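Long-range contacts in metal-dependent hydrolase (Lactobacillus plantarum, PDB 2F6K), which probably catalyses a metal-dependent decarboxylation, as do the aminocarboxymuconate-semialdehyde decarboxylases of the amidohydrolase family of TIM barrels: residues L153-P158 with L174-D179; Q248-M253 with T285-N290; H9-S14 with P33-Q38. All blocks are in the same frame, centred on the assembly; numbering follows the deposited sequence.

Contact 1: residues L153-P158 with L174-D179; sequences LHPNEP and LGFFMD. With MN (manganese (II) ion), chain C.
In the TIM barrel, the metal-bearing end of strand 150-154 turns outward against helix 171-189, where Pro155 packs against Phe176. The proline ring crosses the phenylalanine side chain at about a right angle, its CG 3.6 Å from Phe176 CG, while Pro155 O lies 3.5 Å above one face of the ring, offset toward the rim. Phe176 CG stands anti to the carbonyl carbon, beside the backbone N (chi1 -83°), and there meets the proline. That Pro155 oxygen is also used by the active site: His154 ND1 donates to Pro155 O at 3.1 Å with the acceptor near the imidazole plane, and Ser58 OG is hydrogen-bonded to it as well. The bond fixes the rotation of the imidazole, whose NE2 binds manganese. An alanine at Phe176 would probably leave a gap beside Pro155 CG and Pro155 O, and with it some freedom for the turn after His154 to shift. Asn156 suits the bend because its amide works at both ends, ND2 donating to His154 O at 3.2 Å and OD1 accepting from His60 N. Farther out, Gly175 lets the chain come close, since any CB there would press on Pro158 CD. Asp179 is buried, but its carboxylate is met by Tyr131 at OD1 and by Thr125 and Asn126 at OD2; Pro158 packs beside it, with Pro158 CB 3.5 Å from Asp179 OD1 and Pro158 CG 3.4 Å from Gly175 O.

Contact 2: residues Q248-M253 with T285-N290; sequences QLPTLM and TDLLTN
Pro250 and Leu287 mark the closest approach of the two backbones, their CA atoms 7.2 Å apart, where the short helix 248-252 faces the loop joining helix 272-284 to helix 290-306. At that spacing the two segments meet mainly through apolar side chains, with Met253 CE also reaching the backbone oxygen of Leu287. Pro250 CG meets Leu287 CD1 at 4.1 Å, the two crossing obliquely at the more open border of the contact. Deeper in, Leu288 is gripped by two residues one helical turn apart. Its CD1 lies 4.2 Å from Leu249 CD2, the two leucines crossing at about a right angle, and its CD2 reaches 3.4 Å from the SE of Met253, which is selenomethionine in this crystal. The Met253 chain is bent at its last torsion (chi3 -58°), which brings CE back to 3.6 Å from Leu288 CD2. A long, flexible side chain suits this place, since it can fold over a branched neighbour. Leu282 of helix 272-284 touches both Leu249 and Leu288, and Ile296 of helix 290-306 adds to the apolar cluster around Leu288. The loop is stiffened from within: Thr285 OG1 accepts from Leu287 N at 3.1 Å in a fairly straight bond (162°), forming an ST turn, and Thr289 N-caps helix 290-306. On the helix, Thr251 packs on its counterpart Thr251 of the second subunit. The arrangement is plain peripheral packing of a TIM barrel, in which a helix between the strands 237-239 and 261-262 is tied by leucine and methionine to the turn leading into the C-terminal helix.

Contact 3: residues H9-S14 with P33-Q38; sequences HYLPTS and PEWTPQ. With MN (manganese (II) ion), chain C.
Trp35 holds CG anti to its backbone N (chi1 179°), and from there the indole lies across the 9-14 backbone, while Tyr10 places CG between its own N and carbonyl carbon (chi1 65°), and it is CB that meets the indole. Tyr10 CB sits over the face of the six-membered ring of Trp35, 3.5 Å from its centroid and 21° off the normal, a CH-pi contact. Tyr10 CA rides over the centre of the indole, and Leu11 N lies 3.4 Å above the same face toward the rim. On the opposite face Pro37 N closes in, so the flat ring is clasped between two pieces of backbone, a role for which the broad indole is well suited. Its NE1 comes near His9 O at a poor angle and finds its hydrogen-bond partner in Thr40 OG1. Leu11 fills the corner beside the tryptophan: its CD1 is 4.1 Å from Trp35 CB, and its CD2 reaches 3.6 Å from Pro33 O. A water ties the two backbones together, donating to Leu11 O at 2.8 Å and to Trp35 O at 3.1 Å. Tyr10 OH is satisfied by Ala76 O on helix 66-86, which holds the phenol against that helix. His9 turns the other way, into the barrel, where NE2 binds manganese at 2.3 Å and ND1 is hydrogen-bonded to Ser55 O, two bonds that together would hold the imidazole in its orientation. Trp35 thus packs on the chain immediately after the metal ligand. With His7 also binding the metal, His9 completes the His-X-His pair at the end of the first barrel strand, the signature of the amidohydrolase metal site.

Contacts 1 and 3 meet at the manganese: their centres are 21 Å apart, yet His154 NE2 and His9 NE2 lie 3.0 Å from each other as ligands of one ion, completed by His7, Asp266 and the two waters both contacts share. Each therefore runs from the metal site outward, contact 1 to helix 171-189 and contact 3 to the loop before helix 37-46. Contact 2 stands apart from the metal chemistry. It adjoins contact 1, where Phe177 packs on Gln248, with centres 23 Å apart, and both touch the second subunit. From contact 3 it is separated by about 15 Å between nearest atoms.

Contact 1: residues L153-P158 with L174-D179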
loop_
_atom_site.group_PDB
_atom_site.type_symbol
_atom_site.label_atom_id
_atom_site.label_comp_id
_atom_site.label_asym_id
_atom_site.label_seq_id
_atom_site.Cartn_x
_atom_site.Cartn_y
_atom_site.Cartn_z
ATOM N N LEU A 153 -12.658 -17.244 -13.235
ATOM C CA LEU A 153 -11.867 -16.376 -12.375
ATOM C C LEU A 153 -11.505 -17.143 -11.114
ATOM O O LEU A 153 -12.292 -17.961 -10.626
ATOM C CB LEU A 153 -12.667 -15.142 -11.939
ATOM C CG LEU A 153 -13.269 -14.156 -12.936
ATOM C CD1 LEU A 153 -13.813 -12.946 -12.166
ATOM C CD2 LEU A 153 -12.219 -13.709 -13.933
ATOM N N HIS A 154 -10.307 -16.911 -10.602
ATOM C CA HIS A 154 -9.930 -17.536 -9.344
ATOM C C HIS A 154 -9.301 -16.450 -8.489
ATOM O O HIS A 154 -8.349 -15.774 -8.896
ATOM C CB HIS A 154 -8.969 -18.713 -9.512
ATOM C CG HIS A 154 -8.918 -19.595 -8.305
ATOM N ND1 HIS A 154 -8.367 -19.188 -7.108
ATOM C CD2 HIS A 154 -9.422 -20.834 -8.083
ATOM C CE1 HIS A 154 -8.534 -20.137 -6.202
ATOM N NE2 HIS A 154 -9.171 -21.146 -6.768
ATOM N N PRO A 155 -9.836 -16.266 -7.279
ATOM C CA PRO A 155 -9.308 -15.233 -6.391
ATOM C C PRO A 155 -7.861 -15.416 -5.973
ATOM O O PRO A 155 -7.376 -16.536 -5.790
ATOM C CB PRO A 155 -10.273 -15.279 -5.202
ATOM C CG PRO A 155 -10.610 -16.735 -5.120
ATOM C CD PRO A 155 -10.824 -17.114 -6.582
ATOM N N ASN A 156 -7.179 -14.284 -5.859
ATOM C CA ASN A 156 -5.805 -14.230 -5.399
ATOM C C ASN A 156 -5.799 -13.199 -4.278
ATOM O O ASN A 156 -6.753 -12.422 -4.130
ATOM C CB ASN A 156 -4.864 -13.763 -6.505
ATOM C CG ASN A 156 -4.357 -14.903 -7.356
ATOM O OD1 ASN A 156 -3.149 -15.064 -7.531
ATOM N ND2 ASN A 156 -5.278 -15.706 -7.895
ATOM N N GLU A 157 -4.732 -13.190 -3.487
ATOM C CA GLU A 157 -4.613 -12.226 -2.408
ATOM C C GLU A 157 -4.673 -10.844 -3.038
ATOM O O GLU A 157 -4.029 -10.598 -4.051
ATOM C CB GLU A 157 -3.276 -12.405 -1.685
ATOM C CG GLU A 157 -2.872 -11.212 -0.827
ATOM C CD GLU A 157 -1.629 -11.480 0.008
ATOM O OE1 GLU A 157 -0.706 -12.156 -0.504
ATOM O OE2 GLU A 157 -1.575 -11.010 1.170
ATOM N N PRO A 158 -5.467 -9.932 -2.458
ATOM C CA PRO A 158 -5.574 -8.571 -3.000
ATOM C C PRO A 158 -4.169 -7.969 -3.130
ATOM O O PRO A 158 -3.308 -8.215 -2.278
ATOM C CB PRO A 158 -6.419 -7.856 -1.953
ATOM C CG PRO A 158 -7.318 -8.954 -1.460
ATOM C CD PRO A 158 -6.367 -10.114 -1.305
ATOM N N LEU A 174 -11.118 -13.979 3.853
ATOM C CA LEU A 174 -11.737 -12.691 3.567
ATOM C C LEU A 174 -11.118 -12.033 2.325
ATOM O O LEU A 174 -11.819 -11.418 1.513
ATOM C CB LEU A 174 -11.590 -11.753 4.773
ATOM C CG LEU A 174 -12.060 -10.313 4.544
ATOM C CD1 LEU A 174 -13.574 -10.287 4.378
ATOM C CD2 LEU A 174 -11.633 -9.441 5.706
ATOM N N GLY A 175 -9.801 -12.171 2.184
ATOM C CA GLY A 175 -9.106 -11.587 1.051
ATOM C C GLY A 175 -9.611 -12.052 -0.303
ATOM O O GLY A 175 -9.874 -11.238 -1.197
ATOM N N PHE A 176 -9.746 -13.362 -0.472
ATOM C CA PHE A 176 -10.226 -13.890 -1.740
ATOM C C PHE A 176 -11.556 -13.246 -2.134
ATOM O O PHE A 176 -11.728 -12.807 -3.270
ATOM C CB PHE A 176 -10.390 -15.406 -1.655
ATOM C CG PHE A 176 -9.117 -16.174 -1.887
ATOM C CD1 PHE A 176 -7.915 -15.515 -2.124
ATOM C CD2 PHE A 176 -9.127 -17.570 -1.881
ATOM C CE1 PHE A 176 -6.738 -16.235 -2.355
ATOM C CE2 PHE A 176 -7.956 -18.301 -2.109
ATOM C CZ PHE A 176 -6.762 -17.636 -2.348
ATOM N N PHE A 177 -12.493 -13.181 -1.194
ATOM C CA PHE A 177 -13.785 -12.591 -1.490
ATOM C C PHE A 177 -13.694 -11.132 -1.874
ATOM O O PHE A 177 -14.360 -10.688 -2.812
ATOM C CB PHE A 177 -14.742 -12.758 -0.318
ATOM C CG PHE A 177 -15.423 -14.096 -0.289
ATOM C CD1 PHE A 177 -16.716 -14.221 0.203
ATOM C CD2 PHE A 177 -14.782 -15.227 -0.781
ATOM C CE1 PHE A 177 -17.365 -15.446 0.201
ATOM C CE2 PHE A 177 -15.425 -16.462 -0.786
ATOM C CZ PHE A 177 -16.722 -16.568 -0.293
HETATM N N MSE A 178 -12.873 -10.378 -1.158
HETATM C CA MSE A 178 -12.732 -8.972 -1.480
HETATM C C MSE A 178 -12.181 -8.838 -2.895
HETATM O O MSE A 178 -12.629 -7.980 -3.665
HETATM C CB MSE A 178 -11.812 -8.285 -0.473
HETATM C CG MSE A 178 -12.353 -8.310 0.959
HETATM SE SE MSE A 178 -11.369 -7.169 2.208
HETATM C CE MSE A 178 -9.661 -8.090 2.187
ATOM N N ASP A 179 -11.243 -9.708 -3.259
ATOM C CA ASP A 179 -10.655 -9.620 -4.587
ATOM C C ASP A 179 -11.605 -9.987 -5.715
ATOM O O ASP A 179 -11.634 -9.310 -6.746
ATOM C CB ASP A 179 -9.393 -10.468 -4.684
ATOM C CG ASP A 179 -8.303 -9.772 -5.474
ATOM O OD1 ASP A 179 -7.854 -8.687 -5.046
ATOM O OD2 ASP A 179 -7.903 -10.294 -6.531
HETATM MN MN MN C . -9.922 -22.670 -5.532
HETATM O O HOH W 1 -10.563 -21.471 -3.951
HETATM O O HOH W 2 -7.925 -22.824 -4.391
#

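Contact 2: residues Q248-M253 with T285-N290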
loop_
_atom_site.group_PDB
_atom_site.type_symbol
_atom_site.label_atom_id
_atom_site.label_comp_id
_atom_site.label_asym_id
_atom_site.label_seq_id
_atom_site.Cartn_x
_atom_site.Cartn_y
_atom_site.Cartn_z
ATOM N N GLN A 248 -25.358 -17.554 1.792
ATOM C CA GLN A 248 -24.809 -17.125 0.509
ATOM C C GLN A 248 -25.532 -17.608 -0.747
ATOM O O GLN A 248 -26.066 -16.798 -1.499
ATOM C CB GLN A 248 -23.336 -17.511 0.409
ATOM C CG GLN A 248 -22.590 -16.725 -0.659
ATOM C CD GLN A 248 -21.180 -17.224 -0.872
ATOM O OE1 GLN A 248 -20.331 -16.507 -1.397
ATOM N NE2 GLN A 248 -20.923 -18.464 -0.469
ATOM N N LEU A 249 -25.542 -18.916 -0.984
ATOM C CA LEU A 249 -26.201 -19.451 -2.171
ATOM C C LEU A 249 -27.646 -18.979 -2.327
ATOM O O LEU A 249 -28.039 -18.548 -3.411
ATOM C CB LEU A 249 -26.142 -20.977 -2.183
ATOM C CG LEU A 249 -26.822 -21.633 -3.390
ATOM C CD1 LEU A 249 -26.465 -20.893 -4.672
ATOM C CD2 LEU A 249 -26.411 -23.090 -3.459
ATOM N N PRO A 250 -28.459 -19.060 -1.256
ATOM C CA PRO A 250 -29.856 -18.611 -1.350
ATOM C C PRO A 250 -29.980 -17.154 -1.829
ATOM O O PRO A 250 -30.877 -16.826 -2.612
ATOM C CB PRO A 250 -30.373 -18.801 0.074
ATOM C CG PRO A 250 -29.637 -20.042 0.507
ATOM C CD PRO A 250 -28.219 -19.744 0.030
ATOM N N THR A 251 -29.087 -16.282 -1.363
ATOM C CA THR A 251 -29.139 -14.889 -1.781
ATOM C C THR A 251 -28.818 -14.796 -3.278
ATOM O O THR A 251 -29.530 -14.132 -4.040
ATOM C CB THR A 251 -28.139 -14.016 -0.984
ATOM O OG1 THR A 251 -28.516 -13.988 0.399
ATOM C CG2 THR A 251 -28.135 -12.590 -1.516
ATOM N N LEU A 252 -27.762 -15.490 -3.688
ATOM C CA LEU A 252 -27.316 -15.505 -5.075
ATOM C C LEU A 252 -28.386 -15.977 -6.060
ATOM O O LEU A 252 -28.421 -15.531 -7.208
ATOM C CB LEU A 252 -26.083 -16.403 -5.213
ATOM C CG LEU A 252 -25.605 -16.655 -6.649
ATOM C CD1 LEU A 252 -25.005 -15.382 -7.223
ATOM C CD2 LEU A 252 -24.580 -17.778 -6.664
HETATM N N MSE A 253 -29.258 -16.875 -5.614
HETATM C CA MSE A 253 -30.292 -17.409 -6.491
HETATM C C MSE A 253 -31.396 -16.419 -6.837
HETATM O O MSE A 253 -32.198 -16.670 -7.740
HETATM C CB MSE A 253 -30.870 -18.696 -5.897
HETATM C CG MSE A 253 -29.813 -19.792 -5.781
HETATM SE SE MSE A 253 -30.432 -21.489 -5.097
HETATM C CE MSE A 253 -31.101 -20.864 -3.405
ATOM N N THR A 285 -29.720 -30.374 1.960
ATOM C CA THR A 285 -30.332 -29.131 2.418
ATOM C C THR A 285 -31.800 -28.957 2.004
ATOM O O THR A 285 -32.226 -29.436 0.956
ATOM C CB THR A 285 -29.533 -27.917 1.911
ATOM O OG1 THR A 285 -30.111 -26.711 2.428
ATOM C CG2 THR A 285 -29.537 -27.874 0.372
ATOM N N ASP A 286 -32.560 -28.261 2.845
ATOM C CA ASP A 286 -33.976 -27.985 2.604
ATOM C C ASP A 286 -34.101 -26.675 1.846
ATOM O O ASP A 286 -35.212 -26.218 1.564
ATOM C CB ASP A 286 -34.732 -27.800 3.927
ATOM C CG ASP A 286 -34.956 -29.089 4.666
ATOM O OD1 ASP A 286 -35.388 -29.017 5.837
ATOM O OD2 ASP A 286 -34.716 -30.168 4.079
ATOM N N LEU A 287 -32.967 -26.050 1.554
ATOM C CA LEU A 287 -32.974 -24.766 0.861
ATOM C C LEU A 287 -32.971 -24.900 -0.653
ATOM O O LEU A 287 -33.062 -23.911 -1.365
ATOM C CB LEU A 287 -31.777 -23.935 1.316
ATOM C CG LEU A 287 -31.808 -23.645 2.815
ATOM C CD1 LEU A 287 -30.541 -22.926 3.242
ATOM C CD2 LEU A 287 -33.042 -22.817 3.129
ATOM N N LEU A 288 -32.869 -26.130 -1.138
ATOM C CA LEU A 288 -32.858 -26.383 -2.569
ATOM C C LEU A 288 -33.809 -27.518 -2.928
ATOM O O LEU A 288 -33.882 -28.520 -2.216
ATOM C CB LEU A 288 -31.452 -26.765 -3.023
ATOM C CG LEU A 288 -30.307 -25.795 -2.751
ATOM C CD1 LEU A 288 -29.040 -26.356 -3.366
ATOM C CD2 LEU A 288 -30.613 -24.442 -3.335
ATOM N N THR A 289 -34.534 -27.359 -4.034
ATOM C CA THR A 289 -35.457 -28.391 -4.512
ATOM C C THR A 289 -34.589 -29.439 -5.202
ATOM O O THR A 289 -33.442 -29.155 -5.552
ATOM C CB THR A 289 -36.442 -27.832 -5.561
ATOM O OG1 THR A 289 -35.747 -27.618 -6.801
ATOM C CG2 THR A 289 -37.029 -26.505 -5.090
ATOM N N ASN A 290 -35.126 -30.639 -5.402
ATOM C CA ASN A 290 -34.371 -31.703 -6.060
ATOM C C ASN A 290 -33.937 -31.296 -7.462
ATOM O O ASN A 290 -32.881 -31.713 -7.936
ATOM C CB ASN A 290 -35.196 -32.988 -6.146
ATOM C CG ASN A 290 -35.523 -33.558 -4.785
ATOM O OD1 ASN A 290 -34.664 -33.616 -3.901
ATOM N ND2 ASN A 290 -36.762 -33.996 -4.606
#

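Contact 3: residues H9-S14 with P33-Q38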
loop_
_atom_site.group_PDB
_atom_site.type_symbol
_atom_site.label_atom_id
_atom_site.label_comp_id
_atom_site.label_asym_id
_atom_site.label_seq_id
_atom_site.Cartn_x
_atom_site.Cartn_y
_atom_site.Cartn_z
ATOM N N HIS A 9 -8.583 -28.482 -8.037
ATOM C CA HIS A 9 -7.221 -28.157 -8.464
ATOM C C HIS A 9 -6.151 -29.252 -8.523
ATOM O O HIS A 9 -6.306 -30.348 -7.973
ATOM C CB HIS A 9 -6.676 -27.028 -7.585
ATOM C CG HIS A 9 -7.570 -25.830 -7.492
ATOM N ND1 HIS A 9 -7.885 -25.046 -8.580
ATOM C CD2 HIS A 9 -8.195 -25.266 -6.430
ATOM C CE1 HIS A 9 -8.664 -24.050 -8.192
ATOM N NE2 HIS A 9 -8.868 -24.160 -6.892
ATOM N N TYR A 10 -5.050 -28.917 -9.194
ATOM C CA TYR A 10 -3.903 -29.809 -9.327
ATOM C C TYR A 10 -2.646 -28.965 -9.127
ATOM O O TYR A 10 -2.685 -27.749 -9.296
ATOM C CB TYR A 10 -3.882 -30.482 -10.708
ATOM C CG TYR A 10 -3.686 -29.550 -11.891
ATOM C CD1 TYR A 10 -2.558 -29.651 -12.704
ATOM C CD2 TYR A 10 -4.634 -28.583 -12.207
ATOM C CE1 TYR A 10 -2.377 -28.811 -13.805
ATOM C CE2 TYR A 10 -4.460 -27.738 -13.307
ATOM C CZ TYR A 10 -3.332 -27.860 -14.098
ATOM O OH TYR A 10 -3.166 -27.033 -15.184
ATOM N N LEU A 11 -1.540 -29.599 -8.747
ATOM C CA LEU A 11 -0.298 -28.865 -8.526
ATOM C C LEU A 11 0.909 -29.490 -9.218
ATOM O O LEU A 11 1.456 -30.478 -8.739
ATOM C CB LEU A 11 -0.001 -28.740 -7.023
ATOM C CG LEU A 11 -0.895 -27.817 -6.181
ATOM C CD1 LEU A 11 -2.248 -28.465 -5.932
ATOM C CD2 LEU A 11 -0.224 -27.526 -4.857
ATOM N N PRO A 12 1.326 -28.927 -10.369
ATOM C CA PRO A 12 2.484 -29.440 -11.111
ATOM C C PRO A 12 3.715 -29.367 -10.201
ATOM O O PRO A 12 3.817 -28.478 -9.349
ATOM C CB PRO A 12 2.594 -28.472 -12.290
ATOM C CG PRO A 12 1.173 -28.087 -12.545
ATOM C CD PRO A 12 0.652 -27.858 -11.129
ATOM N N THR A 13 4.653 -30.289 -10.370
ATOM C CA THR A 13 5.829 -30.271 -9.517
ATOM C C THR A 13 6.610 -28.970 -9.656
ATOM O O THR A 13 7.111 -28.440 -8.663
ATOM C CB THR A 13 6.748 -31.474 -9.806
ATOM O OG1 THR A 13 6.954 -31.587 -11.215
ATOM C CG2 THR A 13 6.119 -32.756 -9.290
ATOM N N SER A 14 6.700 -28.442 -10.874
ATOM C CA SER A 14 7.423 -27.195 -11.109
ATOM C C SER A 14 6.739 -26.041 -10.393
ATOM O O SER A 14 7.392 -25.099 -9.956
ATOM C CB SER A 14 7.501 -26.886 -12.610
ATOM O OG SER A 14 6.210 -26.777 -13.189
ATOM N N PRO A 33 -1.171 -27.645 -0.115
ATOM C CA PRO A 33 -1.593 -29.045 0.007
ATOM C C PRO A 33 -0.825 -30.015 -0.887
ATOM O O PRO A 33 -0.327 -29.628 -1.947
ATOM C CB PRO A 33 -3.074 -28.977 -0.357
ATOM C CG PRO A 33 -3.088 -27.932 -1.415
ATOM C CD PRO A 33 -2.174 -26.858 -0.855
ATOM N N GLU A 34 -0.719 -31.270 -0.451
ATOM C CA GLU A 34 -0.042 -32.296 -1.242
ATOM C C GLU A 34 -1.048 -32.794 -2.275
ATOM O O GLU A 34 -2.254 -32.796 -2.024
ATOM C CB GLU A 34 0.413 -33.461 -0.365
ATOM C CG GLU A 34 1.363 -33.066 0.741
ATOM C CD GLU A 34 1.923 -34.263 1.482
ATOM O OE1 GLU A 34 1.168 -35.240 1.695
ATOM O OE2 GLU A 34 3.113 -34.222 1.863
ATOM N N TRP A 35 -0.558 -33.226 -3.433
ATOM C CA TRP A 35 -1.461 -33.672 -4.480
ATOM C C TRP A 35 -0.826 -34.552 -5.554
ATOM O O TRP A 35 0.343 -34.394 -5.895
ATOM C CB TRP A 35 -2.079 -32.444 -5.158
ATOM C CG TRP A 35 -3.004 -32.776 -6.277
ATOM C CD1 TRP A 35 -4.355 -32.958 -6.199
ATOM C CD2 TRP A 35 -2.643 -33.022 -7.642
ATOM N NE1 TRP A 35 -4.860 -33.306 -7.431
ATOM C CE2 TRP A 35 -3.831 -33.355 -8.334
ATOM C CE3 TRP A 35 -1.431 -33.000 -8.346
ATOM C CZ2 TRP A 35 -3.841 -33.660 -9.702
ATOM C CZ3 TRP A 35 -1.440 -33.306 -9.706
ATOM C CH2 TRP A 35 -2.639 -33.633 -10.368
ATOM N N THR A 36 -1.622 -35.480 -6.073
ATOM C CA THR A 36 -1.222 -36.372 -7.157
ATOM C C THR A 36 -2.534 -36.595 -7.882
ATOM O O THR A 36 -3.591 -36.308 -7.338
ATOM C CB THR A 36 -0.704 -37.761 -6.675
ATOM O OG1 THR A 36 -1.786 -38.511 -6.102
ATOM C CG2 THR A 36 0.425 -37.601 -5.664
ATOM N N PRO A 37 -2.491 -37.092 -9.121
ATOM C CA PRO A 37 -3.763 -37.318 -9.837
ATOM C C PRO A 37 -4.671 -38.333 -9.119
ATOM O O PRO A 37 -5.906 -38.239 -9.165
ATOM C CB PRO A 37 -3.303 -37.822 -11.195
ATOM C CG PRO A 37 -1.980 -37.102 -11.384
ATOM C CD PRO A 37 -1.330 -37.198 -10.025
ATOM N N GLN A 38 -4.049 -39.307 -8.466
ATOM C CA GLN A 38 -4.819 -40.315 -7.735
ATOM C C GLN A 38 -5.676 -39.792 -6.572
ATOM O O GLN A 38 -6.727 -40.370 -6.246
ATOM C CB GLN A 38 -3.901 -41.402 -7.193
ATOM C CG GLN A 38 -3.256 -42.250 -8.252
ATOM C CD GLN A 38 -4.242 -42.847 -9.255
ATOM O OE1 GLN A 38 -5.315 -43.347 -8.903
ATOM N NE2 GLN A 38 -3.859 -42.815 -10.517
HETATM MN MN MN C . -9.922 -22.670 -5.532
HETATM O O HOH W 3 2.095 -31.893 -6.445
HETATM O O HOH W 1 -10.563 -21.471 -3.951
HETATM O O HOH W 2 -7.925 -22.824 -4.391
#